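Local atomic coordinates of ribosomal-protein-S5-alanine N-acetyltransferase (Vibrio fischeri, PDB entry 3IGR), a protein that probably transfers the acetyl group of acetyl-CoA to the N-terminal alanine of ribosomal protein uS5. Residues 21-26 / 67-72; 82-87 / 114-119. All blocks are in the same frame, centred on the assembly; numbering follows the deposited sequence.

How the contacts relate
Both contacts are buried, and both belong to the core of the GNAT acetyltransferase fold. Contact 1 sets helix 20-29 against strand 68-74. Contact 2 sets helix 112-126 against strand 79-90. The two strands are antiparallel neighbours in one sheet, and Phe70 N probably donates to Val84 O (2.8 Å) between them. The helices lie on opposite faces of this sheet. Contact 1 is thin and almost wholly apolar, resting on one isoleucine. Contact 2 buries more surface and lies nearer the chain centre. It joins valine and alanine packing to a tyrosine hydroxyl that is hydrogen-bonded to Thr120 of the helix. Of the four segments, 114-119 also reaches the second subunit, through Arg114 and Arg115.

Contact 1: residues 21-26 / 67-72; sequences VTIANY and AFYFVV
Ile23 meets Val71 through a single pair of methyl groups. CD1 of Ile23 lies 3.9 Å from CG1 of Val71, an ordinary van der Waals distance. The two side chains approach at a slant. Tyr69 adds a looser contact, with its OH 4.5 Å from Ile23 CD1. Tyr69 CE2 is 4.6 Å from Ile23 CD1. CD1 therefore lies against one valine methyl, with the outer part of one tyrosine ring farther off.

The torsions of Ile23 account for this reach. CG1 stands opposite the backbone N (chi1 -166°), and the chi2 of 66° bends CD1 off that line. On the strand, Val71 holds CG1 beside its own backbone N and opposite its carbonyl carbon (chi1 -69°), which presents this branch to the helix. Val71 CG1 also lies 4.3 Å from Tyr69 CE2. The two strand residues lie loosely side by side. They are two positions apart, so both face the helix.

The backbones stay well apart, with 8.2 Å between the CA atoms of Ile23 and Val71. One turn on, Tyr26 OH is hydrogen-bonded to Ser102 OG on strand 96-103. Ile23 also packs on Trp51 of helix 48-63, on Ile15 and on Thr83 of strand 79-90. Helix 20-29 thus packs on one face of the sheet and also against helix 48-63, while Phe70 and Val72 of strand 68-74 turn to helix 112-126 on the other face.

Contact 2: residues 82-87 / 114-119; sequences GTVSYS and RRAVNV
Val84 places CG1 opposite its backbone N (chi1 -176°), which leaves CG2 opposite the carbonyl carbon and directed at the helix. Val117 has the same kind of torsion (chi1 175°), and its CG2 is the branch that meets the strand. Val84 CG2 lies 4.0 Å from Val117 CG2 and 4.0 Å from Ala116 CB. Val84 CG1 is 4.1 Å from Val117 CG2. The two valine side chains cross at nearly a right angle, and Val117 CG2 meets both branches of Val84.

Tyr86 approaches from further along the strand. Its ring carries Tyr86 OH to 3.5 Å from Val117 O, a contact without a hydrogen bond. The hydroxyl is instead hydrogen-bonded to Thr120 OG1, which also bonds to the carbonyls of Ala116 and Val117.

The strand and helix axes come within 8.9 Å and cross at -27°. Helix 112-126 connects the parallel strands 96-103 and 132-137, the beta-alpha-beta crossover of the GNAT fold. Small apolar groups thus join helix and sheet here, and the buried tyrosine hydroxyl finds its polar partner in a threonine one helical turn beyond Ala116.

Contact 1: residues 21-26 / 67-72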
ATOM      1  N   VAL A  21      -0.488 -33.417  -2.808  1.00 11.62           N
ATOM      2  CA  VAL A  21       0.957 -33.594  -2.658  1.00 11.87           C
ATOM      3  C   VAL A  21       1.655 -32.258  -2.434  1.00 12.00           C
ATOM      4  O   VAL A  21       2.478 -32.119  -1.533  1.00 12.22           O
ATOM      5  CB  VAL A  21       1.574 -34.330  -3.882  1.00 11.98           C
ATOM      6  CG1 VAL A  21       3.096 -34.343  -3.809  1.00 11.77           C
ATOM      7  CG2 VAL A  21       1.040 -35.747  -3.966  1.00 11.71           C
ATOM      8  N   THR A  22       1.311 -31.276  -3.252  1.00 12.47           N
ATOM      9  CA  THR A  22       1.973 -29.980  -3.197  1.00 12.92           C
ATOM     10  C   THR A  22       1.688 -29.186  -1.915  1.00 12.35           C
ATOM     11  O   THR A  22       2.592 -28.544  -1.381  1.00 12.61           O
ATOM     12  CB  THR A  22       1.702 -29.137  -4.460  1.00 13.46           C
ATOM     13  OG1 THR A  22       2.397 -27.891  -4.355  1.00 15.82           O
ATOM     14  CG2 THR A  22       0.225 -28.866  -4.639  1.00 13.02           C
ATOM     15  N   ILE A  23       0.454 -29.227  -1.414  1.00 11.19           N
ATOM     16  CA  ILE A  23       0.188 -28.600  -0.113  1.00 10.94           C
ATOM     17  C   ILE A  23       0.938 -29.313   1.028  1.00 10.33           C
ATOM     18  O   ILE A  23       1.457 -28.659   1.937  1.00 10.45           O
ATOM     19  CB  ILE A  23      -1.340 -28.412   0.200  1.00 10.59           C
ATOM     20  CG1 ILE A  23      -1.544 -27.449   1.380  1.00 10.62           C
ATOM     21  CG2 ILE A  23      -2.026 -29.754   0.476  1.00 10.22           C
ATOM     22  CD1 ILE A  23      -1.109 -26.033   1.105  1.00 10.32           C
ATOM     23  N   ALA A  24       0.996 -30.641   0.965  1.00  9.96           N
ATOM     24  CA  ALA A  24       1.743 -31.433   1.945  1.00 10.29           C
ATOM     25  C   ALA A  24       3.214 -31.021   1.943  1.00 10.44           C
ATOM     26  O   ALA A  24       3.776 -30.735   3.004  1.00 10.19           O
ATOM     27  CB  ALA A  24       1.612 -32.938   1.640  1.00 10.19           C
ATOM     28  N   ASN A  25       3.821 -30.995   0.747  1.00 10.63           N
ATOM     29  CA  ASN A  25       5.218 -30.586   0.583  1.00 10.85           C
ATOM     30  C   ASN A  25       5.474 -29.212   1.173  1.00 11.01           C
ATOM     31  O   ASN A  25       6.501 -28.989   1.802  1.00 11.56           O
ATOM     32  CB  ASN A  25       5.639 -30.604  -0.889  1.00 11.33           C
ATOM     33  CG  ASN A  25       5.712 -31.998  -1.457  1.00 11.65           C
ATOM     34  OD1 ASN A  25       5.713 -32.986  -0.721  1.00 13.64           O
ATOM     35  ND2 ASN A  25       5.783 -32.091  -2.777  1.00 13.20           N
ATOM     36  N   TYR A  26       4.531 -28.300   0.971  1.00 10.49           N
ATOM     37  CA  TYR A  26       4.660 -26.940   1.473  1.00 10.05           C
ATOM     38  C   TYR A  26       4.767 -26.899   3.002  1.00  9.88           C
ATOM     39  O   TYR A  26       5.600 -26.173   3.539  1.00 10.19           O
ATOM     40  CB  TYR A  26       3.504 -26.057   0.984  1.00  9.71           C
ATOM     41  CG  TYR A  26       3.390 -24.747   1.731  1.00  8.63           C
ATOM     42  CD1 TYR A  26       4.210 -23.667   1.411  1.00  6.41           C
ATOM     43  CD2 TYR A  26       2.461 -24.586   2.767  1.00  9.09           C
ATOM     44  CE1 TYR A  26       4.128 -22.483   2.108  1.00  5.56           C
ATOM     45  CE2 TYR A  26       2.362 -23.395   3.458  1.00  6.79           C
ATOM     46  CZ  TYR A  26       3.194 -22.346   3.123  1.00  7.05           C
ATOM     47  OH  TYR A  26       3.092 -21.160   3.811  1.00  8.45           O
ATOM     48  N   ALA A  67     -16.386 -22.122   3.889  1.00 13.41           N
ATOM     49  CA  ALA A  67     -14.956 -21.931   4.127  1.00 13.39           C
ATOM     50  C   ALA A  67     -14.225 -21.772   2.802  1.00 12.84           C
ATOM     51  O   ALA A  67     -14.655 -22.303   1.784  1.00 12.46           O
ATOM     52  CB  ALA A  67     -14.365 -23.108   4.916  1.00 13.63           C
ATOM     53  N   PHE A  68     -13.127 -21.036   2.820  1.00 11.98           N
ATOM     54  CA  PHE A  68     -12.410 -20.708   1.588  1.00 12.44           C
ATOM     55  C   PHE A  68     -10.925 -20.800   1.906  1.00 12.99           C
ATOM     56  O   PHE A  68     -10.354 -19.951   2.617  1.00 13.27           O
ATOM     57  CB  PHE A  68     -12.822 -19.316   1.070  1.00 12.32           C
ATOM     58  CG  PHE A  68     -14.321 -19.166   0.882  1.00 12.50           C
ATOM     59  CD1 PHE A  68     -14.941 -19.596  -0.295  1.00 13.23           C
ATOM     60  CD2 PHE A  68     -15.116 -18.650   1.894  1.00 11.97           C
ATOM     61  CE1 PHE A  68     -16.319 -19.487  -0.459  1.00 12.92           C
ATOM     62  CE2 PHE A  68     -16.508 -18.539   1.738  1.00 12.29           C
ATOM     63  CZ  PHE A  68     -17.104 -18.959   0.570  1.00 12.18           C
ATOM     64  N   TYR A  69     -10.313 -21.883   1.447  1.00 12.04           N
ATOM     65  CA  TYR A  69      -8.918 -22.107   1.739  1.00 12.38           C
ATOM     66  C   TYR A  69      -8.162 -21.815   0.454  1.00 12.37           C
ATOM     67  O   TYR A  69      -8.277 -22.567  -0.510  1.00 12.16           O
ATOM     68  CB  TYR A  69      -8.699 -23.544   2.218  1.00 12.18           C
ATOM     69  CG  TYR A  69      -7.342 -23.786   2.822  1.00 12.85           C
ATOM     70  CD1 TYR A  69      -7.207 -24.042   4.183  1.00 11.61           C
ATOM     71  CD2 TYR A  69      -6.180 -23.748   2.030  1.00 12.31           C
ATOM     72  CE1 TYR A  69      -5.959 -24.265   4.747  1.00 12.38           C
ATOM     73  CE2 TYR A  69      -4.930 -23.969   2.584  1.00 13.23           C
ATOM     74  CZ  TYR A  69      -4.827 -24.238   3.945  1.00 13.03           C
ATOM     75  OH  TYR A  69      -3.591 -24.457   4.511  1.00 13.64           O
ATOM     76  N   PHE A  70      -7.437 -20.698   0.424  1.00 12.34           N
ATOM     77  CA  PHE A  70      -6.667 -20.325  -0.761  1.00 12.73           C
ATOM     78  C   PHE A  70      -5.212 -20.755  -0.662  1.00 12.81           C
ATOM     79  O   PHE A  70      -4.622 -20.735   0.424  1.00 12.96           O
ATOM     80  CB  PHE A  70      -6.660 -18.819  -0.950  1.00 12.78           C
ATOM     81  CG  PHE A  70      -7.982 -18.232  -1.348  1.00 13.53           C
ATOM     82  CD1 PHE A  70      -8.285 -18.032  -2.701  1.00 12.25           C
ATOM     83  CD2 PHE A  70      -8.893 -17.828  -0.371  1.00 10.93           C
ATOM     84  CE1 PHE A  70      -9.494 -17.456  -3.081  1.00 11.42           C
ATOM     85  CE2 PHE A  70     -10.119 -17.266  -0.733  1.00 13.34           C
ATOM     86  CZ  PHE A  70     -10.418 -17.068  -2.093  1.00 14.28           C
ATOM     87  N   VAL A  71      -4.631 -21.103  -1.802  1.00 12.74           N
ATOM     88  CA  VAL A  71      -3.173 -21.296  -1.898  1.00 12.71           C
ATOM     89  C   VAL A  71      -2.535 -20.239  -2.819  1.00 12.75           C
ATOM     90  O   VAL A  71      -3.189 -19.710  -3.732  1.00 12.46           O
ATOM     91  CB  VAL A  71      -2.779 -22.718  -2.367  1.00 12.57           C
ATOM     92  CG1 VAL A  71      -3.106 -23.755  -1.273  1.00 13.05           C
ATOM     93  CG2 VAL A  71      -3.434 -23.096  -3.704  1.00 11.74           C
ATOM     94  N   VAL A  72      -1.278 -19.911  -2.542  1.00 12.28           N
ATOM     95  CA  VAL A  72      -0.507 -19.034  -3.398  1.00 12.46           C
ATOM     96  C   VAL A  72       0.481 -19.927  -4.167  1.00 12.64           C
ATOM     97  O   VAL A  72       1.251 -20.679  -3.562  1.00 12.97           O
ATOM     98  CB  VAL A  72       0.277 -17.979  -2.606  1.00 12.20           C
ATOM     99  CG1 VAL A  72       1.037 -17.069  -3.583  1.00 11.32           C
ATOM    100  CG2 VAL A  72      -0.642 -17.169  -1.692  1.00 11.73           C
TER

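Contact 2: residues 82-87 / 114-119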
ATOM      1  N   GLY A  82       2.404 -20.439  -0.207  1.00 11.79           N
ATOM      2  CA  GLY A  82       1.628 -19.673   0.772  1.00 12.03           C
ATOM      3  C   GLY A  82       0.189 -20.128   0.822  1.00 12.21           C
ATOM      4  O   GLY A  82      -0.268 -20.857  -0.062  1.00 12.00           O
ATOM      5  N   THR A  83      -0.515 -19.698   1.873  1.00 11.89           N
ATOM      6  CA  THR A  83      -1.908 -20.041   2.076  1.00 11.97           C
ATOM      7  C   THR A  83      -2.618 -18.830   2.674  1.00 11.91           C
ATOM      8  O   THR A  83      -2.000 -18.018   3.371  1.00 11.57           O
ATOM      9  CB  THR A  83      -2.090 -21.238   3.073  1.00 11.63           C
ATOM     10  OG1 THR A  83      -1.544 -20.872   4.338  1.00 11.86           O
ATOM     11  CG2 THR A  83      -1.413 -22.529   2.578  1.00 10.85           C
ATOM     12  N   VAL A  84      -3.901 -18.698   2.383  1.00 11.80           N
ATOM     13  CA  VAL A  84      -4.743 -17.694   3.049  1.00 12.12           C
ATOM     14  C   VAL A  84      -6.034 -18.428   3.297  1.00 12.39           C
ATOM     15  O   VAL A  84      -6.699 -18.844   2.348  1.00 12.37           O
ATOM     16  CB  VAL A  84      -4.987 -16.406   2.194  1.00 12.32           C
ATOM     17  CG1 VAL A  84      -5.773 -15.370   2.984  1.00 11.57           C
ATOM     18  CG2 VAL A  84      -3.651 -15.768   1.747  1.00 12.88           C
ATOM     19  N   SER A  85      -6.370 -18.626   4.568  1.00 12.51           N
ATOM     20  CA  SER A  85      -7.507 -19.477   4.921  1.00 12.41           C
ATOM     21  C   SER A  85      -8.575 -18.668   5.631  1.00 12.18           C
ATOM     22  O   SER A  85      -8.304 -18.065   6.662  1.00 12.10           O
ATOM     23  CB  SER A  85      -7.047 -20.617   5.822  1.00 12.06           C
ATOM     24  OG  SER A  85      -8.171 -21.333   6.313  1.00 14.27           O
ATOM     25  N   TYR A  86      -9.786 -18.658   5.077  1.00 12.50           N
ATOM     26  CA  TYR A  86     -10.943 -18.014   5.722  1.00 12.13           C
ATOM     27  C   TYR A  86     -11.791 -19.128   6.322  1.00 11.88           C
ATOM     28  O   TYR A  86     -12.286 -20.003   5.601  1.00 12.13           O
ATOM     29  CB  TYR A  86     -11.742 -17.167   4.729  1.00 11.72           C
ATOM     30  CG  TYR A  86     -10.911 -16.046   4.168  1.00 12.73           C
ATOM     31  CD1 TYR A  86     -10.837 -14.820   4.821  1.00 11.56           C
ATOM     32  CD2 TYR A  86     -10.136 -16.233   3.013  1.00 12.36           C
ATOM     33  CE1 TYR A  86     -10.052 -13.790   4.316  1.00  9.52           C
ATOM     34  CE2 TYR A  86      -9.340 -15.205   2.504  1.00 10.99           C
ATOM     35  CZ  TYR A  86      -9.306 -13.991   3.171  1.00  9.87           C
ATOM     36  OH  TYR A  86      -8.517 -12.983   2.716  1.00  9.81           O
ATOM     37  N   SER A  87     -11.909 -19.104   7.645  1.00 11.11           N
ATOM     38  CA  SER A  87     -12.575 -20.151   8.398  1.00 11.36           C
ATOM     39  C   SER A  87     -13.466 -19.540   9.463  1.00 11.19           C
ATOM     40  O   SER A  87     -13.443 -18.323   9.683  1.00 10.34           O
ATOM     41  CB  SER A  87     -11.531 -21.024   9.086  1.00 11.73           C
ATOM     42  OG  SER A  87     -10.802 -20.241  10.018  1.00 12.40           O
ATOM     43  N   ARG A 114       0.931  -9.744   1.725  1.00 11.07           N
ATOM     44  CA  ARG A 114       0.061  -8.578   1.674  1.00 11.22           C
ATOM     45  C   ARG A 114      -0.870  -8.607   0.451  1.00 11.33           C
ATOM     46  O   ARG A 114      -2.093  -8.451   0.598  1.00 11.56           O
ATOM     47  CB  ARG A 114       0.895  -7.296   1.677  1.00 12.02           C
ATOM     48  CG  ARG A 114       0.063  -6.024   1.742  1.00 11.33           C
ATOM     49  CD  ARG A 114       0.887  -4.806   1.360  1.00 13.14           C
ATOM     50  NE  ARG A 114       1.320  -4.850  -0.038  1.00 13.29           N
ATOM     51  CZ  ARG A 114       2.588  -4.863  -0.436  1.00 11.03           C
ATOM     52  NH1 ARG A 114       3.567  -4.816   0.446  1.00  9.27           N
ATOM     53  NH2 ARG A 114       2.871  -4.899  -1.719  1.00 10.58           N
ATOM     54  N   ARG A 115      -0.306  -8.830  -0.736  1.00 11.23           N
ATOM     55  CA  ARG A 115      -1.111  -8.916  -1.965  1.00 11.68           C
ATOM     56  C   ARG A 115      -2.097 -10.069  -1.955  1.00 11.47           C
ATOM     57  O   ARG A 115      -3.253  -9.895  -2.351  1.00 11.64           O
ATOM     58  CB  ARG A 115      -0.240  -9.012  -3.235  1.00 11.85           C
ATOM     59  CG  ARG A 115       0.721  -7.855  -3.475  1.00 10.90           C
ATOM     60  CD  ARG A 115       1.380  -7.965  -4.890  1.00 13.20           C
ATOM     61  NE  ARG A 115       0.443  -7.605  -5.969  1.00 13.83           N
ATOM     62  CZ  ARG A 115       0.798  -7.292  -7.222  1.00 13.85           C
ATOM     63  NH1 ARG A 115       2.069  -7.312  -7.593  1.00 13.10           N
ATOM     64  NH2 ARG A 115      -0.121  -6.959  -8.117  1.00 13.12           N
ATOM     65  N   ALA A 116      -1.643 -11.249  -1.517  1.00 11.49           N
ATOM     66  CA  ALA A 116      -2.506 -12.439  -1.449  1.00 11.46           C
ATOM     67  C   ALA A 116      -3.708 -12.233  -0.527  1.00 11.54           C
ATOM     68  O   ALA A 116      -4.846 -12.574  -0.880  1.00 11.99           O
ATOM     69  CB  ALA A 116      -1.686 -13.686  -1.021  1.00 11.16           C
ATOM     70  N   VAL A 117      -3.456 -11.657   0.644  1.00 11.33           N
ATOM     71  CA  VAL A 117      -4.504 -11.416   1.639  1.00 10.56           C
ATOM     72  C   VAL A 117      -5.419 -10.280   1.181  1.00 11.54           C
ATOM     73  O   VAL A 117      -6.630 -10.371   1.340  1.00 11.24           O
ATOM     74  CB  VAL A 117      -3.931 -11.077   3.030  1.00 10.09           C
ATOM     75  CG1 VAL A 117      -5.040 -10.712   4.010  1.00  9.67           C
ATOM     76  CG2 VAL A 117      -3.116 -12.255   3.605  1.00  9.02           C
ATOM     77  N   ASN A 118      -4.840  -9.209   0.622  1.00 11.19           N
ATOM     78  CA  ASN A 118      -5.634  -8.079   0.130  1.00 11.22           C
ATOM     79  C   ASN A 118      -6.652  -8.474  -0.927  1.00 11.37           C
ATOM     80  O   ASN A 118      -7.801  -8.012  -0.904  1.00 10.47           O
ATOM     81  CB  ASN A 118      -4.745  -6.989  -0.461  1.00 10.97           C
ATOM     82  CG  ASN A 118      -5.475  -5.676  -0.624  1.00 12.40           C
ATOM     83  OD1 ASN A 118      -6.592  -5.509  -0.144  1.00 12.54           O
ATOM     84  ND2 ASN A 118      -4.836  -4.726  -1.290  1.00 12.09           N
ATOM     85  N   VAL A 119      -6.212  -9.303  -1.871  1.00 10.65           N
ATOM     86  CA  VAL A 119      -7.043  -9.608  -3.019  1.00 10.72           C
ATOM     87  C   VAL A 119      -8.163 -10.563  -2.597  1.00 10.47           C
ATOM     88  O   VAL A 119      -9.292 -10.444  -3.061  1.00 10.19           O
ATOM     89  CB  VAL A 119      -6.205 -10.096  -4.211  1.00 10.88           C
ATOM     90  CG1 VAL A 119      -5.742 -11.561  -4.041  1.00 10.03           C
ATOM     91  CG2 VAL A 119      -6.949  -9.862  -5.495  1.00 12.40           C
TER